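PDB 1FT5: cytochrome c-554 from Nitrosomonas europaea, which accepts electrons directly from hydroxylamine oxidoreductase and passes them on through its four covalently bound haems during periplasmic ammonia oxidation. Local coordinates for residues 3-11 and 79-87; 91-102 and 120-130. One frame throughout, in Å; residues are numbered along the deposited sequence.

How the interactions relate
Interaction 1 (3-11 with 79-87) is partly buried and joins the N-terminal loop and the start of helix 9-14 to the loop that leads into helix 88-92; interaction 2 (91-102 with 120-130) is a buried contact that begins in helix 88-92 and runs into helix 99-112. Both touch one haem, the first through the thioether of C11 and the second through the iron ligand H102. More open to solvent, interaction 1 is built round R8, whose backbone N and side chain bond loop carbonyls, with a phosphate alongside. Better buried, interaction 2 uses aromatic rings and a hydrogen bond from an imidazole to an amide, with a salt bridge at its edge. The two meet where E6 forms salt bridges with R96 and R99.

Interaction 1: 3-11 and 79-87; sequences APFEGRKKC and PKPMLTGVG. With HEM (protoporphyrin IX containing Fe), chain E; PO4 (phosphate ion), chain C.
The guanidinium of R8 is the flat group of this contact, with M82 CA over one face and, in plane at its edge, a water and a phosphate ion, probably from the crystallisation liquor. NE donates to phosphate O3 and NH2 to phosphate O1, at 2.9 Å each, so two N-H groups of one arginine grip the ion, which S12 also bonds. On the other branch, R8 NH1 gives a hydrogen bond of 3.2 Å to P81 O, meeting a lone pair in the carbonyl plane although that oxygen is tilted 27° out of the guanidinium plane. NH1 also reaches G85 O through the water. A bend at chi3 (-57°) turns the head of R8 toward both sets of partners, and its length and several N-H groups suit a place beside the carbonyls of a turn. The R8 backbone joins in, its N donating to M82 O at 2.9 Å. M82 lays its thioether alongside E6 and K9, SD lying 3.4 Å from E6 O, where a flexible unbranched chain fits against backbone. L83 packs CD2 on G7 CA at a tight 3.5 Å; with no side chain, G7 lets the two backbones come close. Helix 88-92 backs the pair: E89 accepts from the backbone N of E6 and G7 and touches F5 and L83, while R8 and C11 pack on C88. Helix 9-14 then continues from this contact, bringing C11 to its thioether bond with haem CAB.

Interaction 2: 91-102 and 120-130; sequences CHGPGRNFRGDH and DLAKKGQDFHF. With HEM (protoporphyrin IX containing Fe), chain E.
Buried packing beside a haem joins the end of helix 88-92 and the start of helix 99-112 to the turn that leaves helix 118-123. At its centre Q126, extended beyond CG, lies across F98: CB sits over the ring face, 3.8 Å from the centroid, and OE1 is stacked above the rim. Placing CG between backbone N and carbonyl carbon (chi1 74°) swings the F98 ring beneath Q126, while G95 CA takes the opposite face. G125, at positive phi, closes helix 118-123 in a Schellman motif and turns the chain toward H92, whose O accepts from D127 N at 2.9 Å. H92, with H179 an axial ligand of a second haem, forms an offset edge-to-face pair with F130, planes at 86°. On the outer side K124 NZ meets D101 OD1 on its syn side in a 2.7 Å salt bridge. L121 CD2 packs on D101 CB and H102 CD2. H102 ND1 binds the haem iron at 2.1 Å, opposite H15, and its NE2 donates to Q126 OE1 at 2.8 Å, the oxygen in the ring plane and the bond somewhat bent (148°). With the iron bond and L121, second-shell Q126 thus holds the imidazole's orientation; accepting its N-H would probably make H102 a somewhat stronger electron donor to the iron.

Interaction 1: 3-11 and 79-87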
loop_
_atom_site.group_PDB
_atom_site.type_symbol
_atom_site.label_atom_id
_atom_site.label_comp_id
_atom_site.label_asym_id
_atom_site.label_seq_id
_atom_site.Cartn_x
_atom_site.Cartn_y
_atom_site.Cartn_z
ATOM N N ALA A 3 7.373 -13.700 0.509
ATOM C CA ALA A 3 6.041 -14.205 0.266
ATOM C C ALA A 3 5.368 -13.695 -0.992
ATOM O O ALA A 3 5.620 -12.556 -1.440
ATOM C CB ALA A 3 5.133 -13.845 1.474
ATOM N N PRO A 4 4.508 -14.517 -1.582
ATOM C CA PRO A 4 3.786 -14.092 -2.768
ATOM C C PRO A 4 2.660 -13.111 -2.434
ATOM O O PRO A 4 2.065 -13.144 -1.367
ATOM C CB PRO A 4 3.185 -15.365 -3.328
ATOM C CG PRO A 4 3.813 -16.498 -2.522
ATOM C CD PRO A 4 4.228 -15.928 -1.236
ATOM N N PHE A 5 2.352 -12.252 -3.361
ATOM C CA PHE A 5 1.186 -11.386 -3.248
ATOM C C PHE A 5 -0.055 -12.205 -3.597
ATOM O O PHE A 5 0.038 -13.208 -4.368
ATOM C CB PHE A 5 1.242 -10.299 -4.305
ATOM C CG PHE A 5 2.171 -9.180 -3.953
ATOM C CD1 PHE A 5 1.648 -8.004 -3.375
ATOM C CD2 PHE A 5 3.539 -9.294 -4.150
ATOM C CE1 PHE A 5 2.549 -6.945 -2.987
ATOM C CE2 PHE A 5 4.405 -8.275 -3.772
ATOM C CZ PHE A 5 3.921 -7.113 -3.187
ATOM N N GLU A 6 -1.221 -11.783 -3.110
ATOM C CA GLU A 6 -2.458 -12.441 -3.499
ATOM C C GLU A 6 -3.588 -11.476 -3.874
ATOM O O GLU A 6 -4.578 -11.890 -4.489
ATOM C CB GLU A 6 -3.018 -13.351 -2.418
ATOM C CG GLU A 6 -2.404 -14.665 -2.263
ATOM C CD GLU A 6 -3.148 -15.418 -1.166
ATOM O OE1 GLU A 6 -3.674 -16.512 -1.469
ATOM O OE2 GLU A 6 -3.232 -14.867 -0.022
ATOM N N GLY A 7 -3.472 -10.198 -3.512
ATOM C CA GLY A 7 -4.581 -9.316 -3.823
ATOM C C GLY A 7 -5.281 -8.821 -2.579
ATOM O O GLY A 7 -5.070 -9.360 -1.514
ATOM N N ARG A 8 -6.192 -7.877 -2.768
ATOM C CA ARG A 8 -6.824 -7.241 -1.599
ATOM C C ARG A 8 -8.010 -7.942 -1.006
ATOM O O ARG A 8 -8.381 -7.644 0.126
ATOM C CB ARG A 8 -7.375 -5.846 -1.960
ATOM C CG ARG A 8 -6.468 -4.915 -2.689
ATOM C CD ARG A 8 -7.209 -3.579 -2.872
ATOM N NE ARG A 8 -8.489 -3.642 -3.572
ATOM C CZ ARG A 8 -8.599 -3.644 -4.914
ATOM N NH1 ARG A 8 -7.487 -3.600 -5.708
ATOM N NH2 ARG A 8 -9.783 -3.597 -5.485
ATOM N N LYS A 9 -8.592 -8.858 -1.760
ATOM C CA LYS A 9 -9.880 -9.435 -1.357
ATOM C C LYS A 9 -9.953 -9.961 0.045
ATOM O O LYS A 9 -10.824 -9.527 0.807
ATOM C CB LYS A 9 -10.270 -10.557 -2.309
ATOM C CG LYS A 9 -11.584 -11.281 -1.895
ATOM C CD LYS A 9 -11.603 -12.728 -2.439
ATOM C CE LYS A 9 -12.104 -12.746 -3.867
ATOM N NZ LYS A 9 -12.334 -14.153 -4.423
ATOM N N LYS A 10 -9.032 -10.825 0.423
ATOM C CA LYS A 10 -9.204 -11.368 1.784
ATOM C C LYS A 10 -8.892 -10.298 2.817
ATOM O O LYS A 10 -9.553 -10.229 3.865
ATOM C CB LYS A 10 -8.362 -12.635 1.998
ATOM C CG LYS A 10 -8.918 -13.854 1.179
ATOM C CD LYS A 10 -7.844 -14.833 0.782
ATOM C CE LYS A 10 -8.165 -15.444 -0.606
ATOM N NZ LYS A 10 -7.572 -14.606 -1.711
ATOM N N CYS A 11 -7.900 -9.444 2.563
ATOM C CA CYS A 11 -7.683 -8.409 3.552
ATOM C C CYS A 11 -8.936 -7.569 3.749
ATOM O O CYS A 11 -9.266 -7.199 4.886
ATOM C CB CYS A 11 -6.567 -7.417 3.102
ATOM S SG CYS A 11 -5.090 -8.138 2.335
ATOM N N PRO A 79 -4.132 -9.059 -15.736
ATOM C CA PRO A 79 -4.319 -8.092 -14.670
ATOM C C PRO A 79 -5.511 -8.294 -13.767
ATOM O O PRO A 79 -6.637 -8.030 -14.151
ATOM C CB PRO A 79 -4.420 -6.790 -15.392
ATOM C CG PRO A 79 -5.161 -7.134 -16.626
ATOM C CD PRO A 79 -4.624 -8.522 -17.026
ATOM N N LYS A 80 -5.222 -8.643 -12.544
ATOM C CA LYS A 80 -6.325 -8.863 -11.636
ATOM C C LYS A 80 -6.933 -7.605 -11.029
ATOM O O LYS A 80 -6.199 -6.749 -10.532
ATOM C CB LYS A 80 -5.830 -9.695 -10.449
ATOM C CG LYS A 80 -5.421 -11.201 -10.800
ATOM C CD LYS A 80 -5.556 -12.065 -9.535
ATOM C CE LYS A 80 -5.216 -13.520 -9.728
ATOM N NZ LYS A 80 -5.888 -14.325 -8.641
ATOM N N PRO A 81 -8.269 -7.460 -11.095
ATOM C CA PRO A 81 -8.872 -6.290 -10.459
ATOM C C PRO A 81 -8.412 -6.148 -8.998
ATOM O O PRO A 81 -8.228 -4.996 -8.514
ATOM C CB PRO A 81 -10.360 -6.633 -10.516
ATOM C CG PRO A 81 -10.481 -7.242 -11.905
ATOM C CD PRO A 81 -9.225 -8.183 -11.956
ATOM N N MET A 82 -8.301 -7.256 -8.264
ATOM C CA MET A 82 -7.870 -7.146 -6.867
ATOM C C MET A 82 -6.387 -6.814 -6.595
ATOM O O MET A 82 -5.938 -6.772 -5.451
ATOM C CB MET A 82 -8.306 -8.406 -6.095
ATOM C CG MET A 82 -7.474 -9.663 -6.421
ATOM S SD MET A 82 -7.833 -11.094 -5.239
ATOM C CE MET A 82 -7.495 -10.637 -3.811
ATOM N N LEU A 83 -5.635 -6.614 -7.676
ATOM C CA LEU A 83 -4.235 -6.144 -7.561
ATOM C C LEU A 83 -4.141 -4.810 -8.318
ATOM O O LEU A 83 -3.010 -4.297 -8.465
ATOM C CB LEU A 83 -3.239 -7.156 -8.237
ATOM C CG LEU A 83 -3.073 -8.459 -7.444
ATOM C CD1 LEU A 83 -2.384 -9.534 -8.333
ATOM C CD2 LEU A 83 -2.236 -8.295 -6.183
ATOM N N THR A 84 -5.251 -4.251 -8.795
ATOM C CA THR A 84 -5.267 -3.001 -9.547
ATOM C C THR A 84 -5.388 -1.841 -8.610
ATOM O O THR A 84 -6.235 -1.854 -7.719
ATOM C CB THR A 84 -6.438 -3.011 -10.561
ATOM O OG1 THR A 84 -6.232 -4.093 -11.482
ATOM C CG2 THR A 84 -6.486 -1.732 -11.315
ATOM N N GLY A 85 -4.573 -0.783 -8.787
ATOM C CA GLY A 85 -4.574 0.287 -7.781
ATOM C C GLY A 85 -3.524 -0.103 -6.711
ATOM O O GLY A 85 -3.123 -1.283 -6.605
ATOM N N VAL A 86 -3.058 0.854 -5.895
ATOM C CA VAL A 86 -2.050 0.591 -4.872
ATOM C C VAL A 86 -2.884 0.199 -3.672
ATOM O O VAL A 86 -3.488 1.032 -3.021
ATOM C CB VAL A 86 -1.254 1.866 -4.588
ATOM C CG1 VAL A 86 -0.269 1.624 -3.509
ATOM C CG2 VAL A 86 -0.440 2.240 -5.867
ATOM N N GLY A 87 -2.856 -1.098 -3.430
ATOM C CA GLY A 87 -3.682 -1.718 -2.394
ATOM C C GLY A 87 -2.976 -2.133 -1.145
ATOM O O GLY A 87 -1.836 -1.783 -0.846
HETATM C CHA HEM E . -4.578 -7.287 12.220
HETATM C CHB HEM E . -3.468 -6.184 7.644
HETATM C CHC HEM E . -5.885 -10.144 6.160
HETATM C CHD HEM E . -7.788 -10.575 10.664
HETATM C C1A HEM E . -4.020 -6.673 11.106
HETATM C C2A HEM E . -3.116 -5.536 11.162
HETATM C C3A HEM E . -2.867 -5.195 9.849
HETATM C C4A HEM E . -3.551 -6.141 9.043
HETATM C CMA HEM E . -1.984 -4.056 9.303
HETATM C CAA HEM E . -2.574 -4.890 12.404
HETATM C CBA HEM E . -1.336 -5.632 12.920
HETATM C CGA HEM E . -0.619 -4.929 14.048
HETATM O O1A HEM E . -1.186 -4.970 15.216
HETATM O O2A HEM E . 0.492 -4.355 13.862
HETATM C C1B HEM E . -4.050 -7.174 6.868
HETATM C C2B HEM E . -3.809 -7.312 5.479
HETATM C C3B HEM E . -4.391 -8.486 5.053
HETATM C C4B HEM E . -5.046 -9.045 6.214
HETATM C CMB HEM E . -3.008 -6.319 4.595
HETATM C CAB HEM E . -4.399 -9.108 3.624
HETATM C CBB HEM E . -3.058 -9.739 3.204
HETATM C C1C HEM E . -6.649 -10.547 7.248
HETATM C C2C HEM E . -7.683 -11.581 7.150
HETATM C C3C HEM E . -8.264 -11.612 8.391
HETATM C C4C HEM E . -7.573 -10.720 9.248
HETATM C CMC HEM E . -8.070 -12.399 5.894
HETATM C CAC HEM E . -9.523 -12.404 8.791
HETATM C CBC HEM E . -9.557 -13.913 8.722
HETATM C C1D HEM E . -7.003 -9.753 11.473
HETATM C C2D HEM E . -7.110 -9.687 12.885
HETATM C C3D HEM E . -6.195 -8.808 13.319
HETATM C C4D HEM E . -5.505 -8.313 12.162
HETATM C CMD HEM E . -8.136 -10.527 13.731
HETATM C CAD HEM E . -6.091 -8.326 14.732
HETATM C CBD HEM E . -7.028 -7.194 15.066
HETATM C CGD HEM E . -6.971 -6.585 16.470
HETATM O O1D HEM E . -8.044 -6.051 16.833
HETATM O O2D HEM E . -5.918 -6.594 17.101
HETATM N NA HEM E . -4.286 -7.041 9.798
HETATM N NB HEM E . -4.822 -8.239 7.345
HETATM N NC HEM E . -6.581 -10.012 8.537
HETATM N ND HEM E . -5.980 -8.909 11.057
HETATM FE FE HEM E . -5.414 -8.570 9.210
HETATM P P PO4 C . -11.813 -4.084 -2.044
HETATM O O1 PO4 C . -11.900 -3.522 -3.475
HETATM O O2 PO4 C . -12.256 -5.582 -2.082
HETATM O O3 PO4 C . -10.384 -3.985 -1.462
HETATM O O4 PO4 C . -12.739 -3.250 -1.124
HETATM O O HOH W 1 -4.813 -3.234 -5.229
#

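Interaction 2: 91-102 and 120-130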
loop_
_atom_site.group_PDB
_atom_site.type_symbol
_atom_site.label_atom_id
_atom_site.label_comp_id
_atom_site.label_asym_id
_atom_site.label_seq_id
_atom_site.Cartn_x
_atom_site.Cartn_y
_atom_site.Cartn_z
ATOM N N CYS A 91 1.528 -1.716 0.857
ATOM C CA CYS A 91 2.108 -1.130 2.072
ATOM C C CYS A 91 2.408 -2.168 3.155
ATOM O O CYS A 91 3.463 -2.159 3.787
ATOM C CB CYS A 91 1.172 -0.048 2.659
ATOM S SG CYS A 91 1.065 1.362 1.510
ATOM N N HIS A 92 1.463 -3.074 3.353
ATOM C CA HIS A 92 1.626 -4.038 4.421
ATOM C C HIS A 92 2.420 -5.280 4.072
ATOM O O HIS A 92 2.675 -6.099 4.945
ATOM C CB HIS A 92 0.216 -4.460 4.892
ATOM C CG HIS A 92 -0.512 -3.332 5.535
ATOM N ND1 HIS A 92 -0.178 -2.865 6.786
ATOM C CD2 HIS A 92 -1.535 -2.561 5.094
ATOM C CE1 HIS A 92 -0.993 -1.837 7.050
ATOM N NE2 HIS A 92 -1.840 -1.601 6.074
ATOM N N GLY A 93 2.812 -5.394 2.812
ATOM C CA GLY A 93 3.618 -6.553 2.386
ATOM C C GLY A 93 2.746 -7.602 1.750
ATOM O O GLY A 93 1.544 -7.662 1.948
ATOM N N PRO A 94 3.341 -8.460 0.889
ATOM C CA PRO A 94 2.609 -9.547 0.221
ATOM C C PRO A 94 2.063 -10.434 1.344
ATOM O O PRO A 94 2.801 -10.790 2.261
ATOM C CB PRO A 94 3.705 -10.249 -0.644
ATOM C CG PRO A 94 5.010 -9.893 0.007
ATOM C CD PRO A 94 4.780 -8.426 0.556
ATOM N N GLY A 95 0.811 -10.786 1.182
ATOM C CA GLY A 95 0.069 -11.467 2.246
ATOM C C GLY A 95 -0.278 -12.917 2.134
ATOM O O GLY A 95 -0.934 -13.437 3.057
ATOM N N ARG A 96 0.219 -13.609 1.112
ATOM C CA ARG A 96 -0.199 -14.993 1.052
ATOM C C ARG A 96 0.120 -15.829 2.295
ATOM O O ARG A 96 -0.698 -16.733 2.604
ATOM C CB ARG A 96 0.394 -15.683 -0.183
ATOM C CG ARG A 96 -0.069 -17.171 -0.274
ATOM C CD ARG A 96 0.067 -17.754 -1.636
ATOM N NE ARG A 96 -0.161 -19.213 -1.555
ATOM C CZ ARG A 96 -1.305 -19.788 -1.917
ATOM N NH1 ARG A 96 -2.310 -19.048 -2.382
ATOM N NH2 ARG A 96 -1.451 -21.108 -1.795
ATOM N N ASN A 97 1.268 -15.600 2.924
ATOM C CA ASN A 97 1.706 -16.374 4.078
ATOM C C ASN A 97 1.221 -15.806 5.400
ATOM O O ASN A 97 0.921 -16.563 6.320
ATOM C CB ASN A 97 3.220 -16.517 4.114
ATOM C CG ASN A 97 3.749 -17.362 2.930
ATOM O OD1 ASN A 97 2.982 -18.073 2.291
ATOM N ND2 ASN A 97 5.030 -17.241 2.647
ATOM N N PHE A 98 1.104 -14.491 5.513
ATOM C CA PHE A 98 0.686 -13.987 6.814
ATOM C C PHE A 98 -0.792 -13.896 7.024
ATOM O O PHE A 98 -1.227 -13.904 8.196
ATOM C CB PHE A 98 1.428 -12.640 7.177
ATOM C CG PHE A 98 0.965 -11.372 6.428
ATOM C CD1 PHE A 98 -0.327 -10.849 6.603
ATOM C CD2 PHE A 98 1.865 -10.628 5.602
ATOM C CE1 PHE A 98 -0.757 -9.666 6.030
ATOM C CE2 PHE A 98 1.428 -9.410 5.013
ATOM C CZ PHE A 98 0.147 -8.932 5.219
ATOM N N ARG A 99 -1.589 -13.853 5.963
ATOM C CA ARG A 99 -3.017 -13.668 6.100
ATOM C C ARG A 99 -3.677 -14.796 6.883
ATOM O O ARG A 99 -4.617 -14.542 7.631
ATOM C CB ARG A 99 -3.679 -13.508 4.752
ATOM C CG ARG A 99 -3.715 -14.753 3.924
ATOM C CD ARG A 99 -4.905 -14.664 2.985
ATOM N NE ARG A 99 -4.740 -15.539 1.838
ATOM C CZ ARG A 99 -5.176 -16.789 1.810
ATOM N NH1 ARG A 99 -5.803 -17.283 2.884
ATOM N NH2 ARG A 99 -4.949 -17.551 0.746
ATOM N N GLY A 100 -3.153 -16.011 6.719
ATOM C CA GLY A 100 -3.711 -17.160 7.451
ATOM C C GLY A 100 -3.419 -17.042 8.939
ATOM O O GLY A 100 -4.230 -17.578 9.757
ATOM N N ASP A 101 -2.286 -16.428 9.323
ATOM C CA ASP A 101 -1.919 -16.185 10.729
ATOM C C ASP A 101 -2.900 -15.117 11.305
ATOM O O ASP A 101 -3.222 -15.151 12.507
ATOM C CB ASP A 101 -0.495 -15.640 10.897
ATOM C CG ASP A 101 0.575 -16.716 10.961
ATOM O OD1 ASP A 101 0.517 -17.618 10.137
ATOM O OD2 ASP A 101 1.481 -16.636 11.840
ATOM N N HIS A 102 -3.352 -14.143 10.496
ATOM C CA HIS A 102 -4.333 -13.152 11.043
ATOM C C HIS A 102 -5.608 -13.912 11.427
ATOM O O HIS A 102 -6.198 -13.637 12.489
ATOM C CB HIS A 102 -4.691 -12.041 10.050
ATOM C CG HIS A 102 -3.556 -11.093 9.843
ATOM N ND1 HIS A 102 -3.735 -9.783 9.399
ATOM C CD2 HIS A 102 -2.235 -11.351 9.994
ATOM C CE1 HIS A 102 -2.485 -9.307 9.302
ATOM N NE2 HIS A 102 -1.556 -10.196 9.640
ATOM N N ASP A 120 6.191 -13.131 14.542
ATOM C CA ASP A 120 5.693 -14.246 13.752
ATOM C C ASP A 120 5.174 -13.747 12.414
ATOM O O ASP A 120 5.338 -14.419 11.405
ATOM C CB ASP A 120 4.530 -14.992 14.455
ATOM C CG ASP A 120 4.979 -15.828 15.645
ATOM O OD1 ASP A 120 4.124 -16.562 16.176
ATOM O OD2 ASP A 120 6.132 -15.765 16.040
ATOM N N LEU A 121 4.506 -12.587 12.400
ATOM C CA LEU A 121 3.987 -12.013 11.148
ATOM C C LEU A 121 5.111 -11.456 10.292
ATOM O O LEU A 121 5.065 -11.605 9.058
ATOM C CB LEU A 121 3.001 -10.869 11.431
ATOM C CG LEU A 121 1.789 -11.272 12.292
ATOM C CD1 LEU A 121 1.031 -10.015 12.562
ATOM C CD2 LEU A 121 0.905 -12.270 11.564
ATOM N N ALA A 122 6.105 -10.825 10.911
ATOM C CA ALA A 122 7.214 -10.260 10.121
ATOM C C ALA A 122 7.960 -11.409 9.421
ATOM O O ALA A 122 8.401 -11.246 8.280
ATOM C CB ALA A 122 8.160 -9.494 10.996
ATOM N N LYS A 123 8.047 -12.565 10.092
ATOM C CA LYS A 123 8.738 -13.711 9.502
ATOM C C LYS A 123 8.024 -14.196 8.254
ATOM O O LYS A 123 8.677 -14.741 7.348
ATOM C CB LYS A 123 8.884 -14.855 10.530
ATOM C CG LYS A 123 9.944 -14.562 11.572
ATOM C CD LYS A 123 10.220 -15.794 12.444
ATOM C CE LYS A 123 10.552 -17.025 11.574
ATOM N NZ LYS A 123 11.642 -17.937 12.131
ATOM N N LYS A 124 6.707 -13.963 8.177
ATOM C CA LYS A 124 5.895 -14.391 7.075
ATOM C C LYS A 124 5.690 -13.295 6.032
ATOM O O LYS A 124 4.865 -13.429 5.165
ATOM C CB LYS A 124 4.557 -14.931 7.580
ATOM C CG LYS A 124 4.741 -16.291 8.309
ATOM C CD LYS A 124 3.482 -17.095 8.339
ATOM C CE LYS A 124 3.780 -18.431 8.980
ATOM N NZ LYS A 124 2.573 -19.173 9.411
ATOM N N GLY A 125 6.490 -12.226 6.147
ATOM C CA GLY A 125 6.478 -11.170 5.164
ATOM C C GLY A 125 5.744 -9.870 5.489
ATOM O O GLY A 125 5.754 -8.935 4.675
ATOM N N GLN A 126 5.106 -9.786 6.648
ATOM C CA GLN A 126 4.353 -8.539 6.886
ATOM C C GLN A 126 5.330 -7.414 7.195
ATOM O O GLN A 126 6.341 -7.586 7.859
ATOM C CB GLN A 126 3.325 -8.736 8.040
ATOM C CG GLN A 126 2.423 -7.489 8.202
ATOM C CD GLN A 126 1.181 -7.745 9.012
ATOM O OE1 GLN A 126 0.874 -8.939 9.297
ATOM N NE2 GLN A 126 0.457 -6.727 9.359
ATOM N N ASP A 127 4.974 -6.206 6.703
ATOM C CA ASP A 127 5.809 -5.024 6.880
ATOM C C ASP A 127 5.233 -4.158 7.998
ATOM O O ASP A 127 4.036 -3.880 7.961
ATOM C CB ASP A 127 5.748 -4.211 5.573
ATOM C CG ASP A 127 6.860 -3.229 5.452
ATOM O OD1 ASP A 127 7.367 -2.656 6.430
ATOM O OD2 ASP A 127 7.259 -2.988 4.310
ATOM N N PHE A 128 6.086 -3.839 8.977
ATOM C CA PHE A 128 5.701 -2.941 10.056
ATOM C C PHE A 128 6.519 -1.680 10.053
ATOM O O PHE A 128 6.512 -0.963 11.048
ATOM C CB PHE A 128 5.887 -3.659 11.403
ATOM C CG PHE A 128 5.028 -4.880 11.512
ATOM C CD1 PHE A 128 3.709 -4.757 11.929
ATOM C CD2 PHE A 128 5.523 -6.154 11.173
ATOM C CE1 PHE A 128 2.869 -5.864 12.017
ATOM C CE2 PHE A 128 4.680 -7.299 11.261
ATOM C CZ PHE A 128 3.344 -7.157 11.683
ATOM N N HIS A 129 7.223 -1.380 8.940
ATOM C CA HIS A 129 8.095 -0.230 8.900
ATOM C C HIS A 129 7.685 0.686 7.745
ATOM O O HIS A 129 7.724 1.925 7.890
ATOM C CB HIS A 129 9.525 -0.721 8.703
ATOM C CG HIS A 129 10.562 0.334 8.878
ATOM N ND1 HIS A 129 11.008 1.131 7.838
ATOM C CD2 HIS A 129 11.217 0.757 9.991
ATOM C CE1 HIS A 129 11.884 2.002 8.308
ATOM N NE2 HIS A 129 12.026 1.798 9.610
ATOM N N PHE A 130 7.343 0.071 6.611
ATOM C CA PHE A 130 6.808 0.776 5.438
ATOM C C PHE A 130 7.674 1.719 4.572
ATOM O O PHE A 130 7.415 1.818 3.371
ATOM C CB PHE A 130 5.577 1.661 5.840
ATOM C CG PHE A 130 4.511 0.921 6.632
ATOM C CD1 PHE A 130 4.430 1.054 8.048
ATOM C CD2 PHE A 130 3.653 0.058 6.003
ATOM C CE1 PHE A 130 3.485 0.305 8.794
ATOM C CE2 PHE A 130 2.695 -0.704 6.751
ATOM C CZ PHE A 130 2.614 -0.582 8.108
HETATM C CHA HEM E . -4.578 -7.287 12.220
HETATM C CHB HEM E . -3.468 -6.184 7.644
HETATM C CHC HEM E . -5.885 -10.144 6.160
HETATM C CHD HEM E . -7.788 -10.575 10.664
HETATM C C1A HEM E . -4.020 -6.673 11.106
HETATM C C2A HEM E . -3.116 -5.536 11.162
HETATM C C3A HEM E . -2.867 -5.195 9.849
HETATM C C4A HEM E . -3.551 -6.141 9.043
HETATM C CMA HEM E . -1.984 -4.056 9.303
HETATM C CAA HEM E . -2.574 -4.890 12.404
HETATM C CBA HEM E . -1.336 -5.632 12.920
HETATM C CGA HEM E . -0.619 -4.929 14.048
HETATM O O1A HEM E . -1.186 -4.970 15.216
HETATM O O2A HEM E . 0.492 -4.355 13.862
HETATM C C1B HEM E . -4.050 -7.174 6.868
HETATM C C2B HEM E . -3.809 -7.312 5.479
HETATM C C3B HEM E . -4.391 -8.486 5.053
HETATM C C4B HEM E . -5.046 -9.045 6.214
HETATM C CMB HEM E . -3.008 -6.319 4.595
HETATM C CAB HEM E . -4.399 -9.108 3.624
HETATM C CBB HEM E . -3.058 -9.739 3.204
HETATM C C1C HEM E . -6.649 -10.547 7.248
HETATM C C2C HEM E . -7.683 -11.581 7.150
HETATM C C3C HEM E . -8.264 -11.612 8.391
HETATM C C4C HEM E . -7.573 -10.720 9.248
HETATM C CMC HEM E . -8.070 -12.399 5.894
HETATM C CAC HEM E . -9.523 -12.404 8.791
HETATM C CBC HEM E . -9.557 -13.913 8.722
HETATM C C1D HEM E . -7.003 -9.753 11.473
HETATM C C2D HEM E . -7.110 -9.687 12.885
HETATM C C3D HEM E . -6.195 -8.808 13.319
HETATM C C4D HEM E . -5.505 -8.313 12.162
HETATM C CMD HEM E . -8.136 -10.527 13.731
HETATM C CAD HEM E . -6.091 -8.326 14.732
HETATM C CBD HEM E . -7.028 -7.194 15.066
HETATM C CGD HEM E . -6.971 -6.585 16.470
HETATM O O1D HEM E . -8.044 -6.051 16.833
HETATM O O2D HEM E . -5.918 -6.594 17.101
HETATM N NA HEM E . -4.286 -7.041 9.798
HETATM N NB HEM E . -4.822 -8.239 7.345
HETATM N NC HEM E . -6.581 -10.012 8.537
HETATM N ND HEM E . -5.980 -8.909 11.057
HETATM FE FE HEM E . -5.414 -8.570 9.210
HETATM O O HOH W 2 1.366 -3.905 8.940
HETATM O O HOH W 3 2.748 -13.123 3.534
HETATM O O HOH W 4 1.018 -19.205 6.526
HETATM O O HOH W 5 1.943 -17.407 14.825
#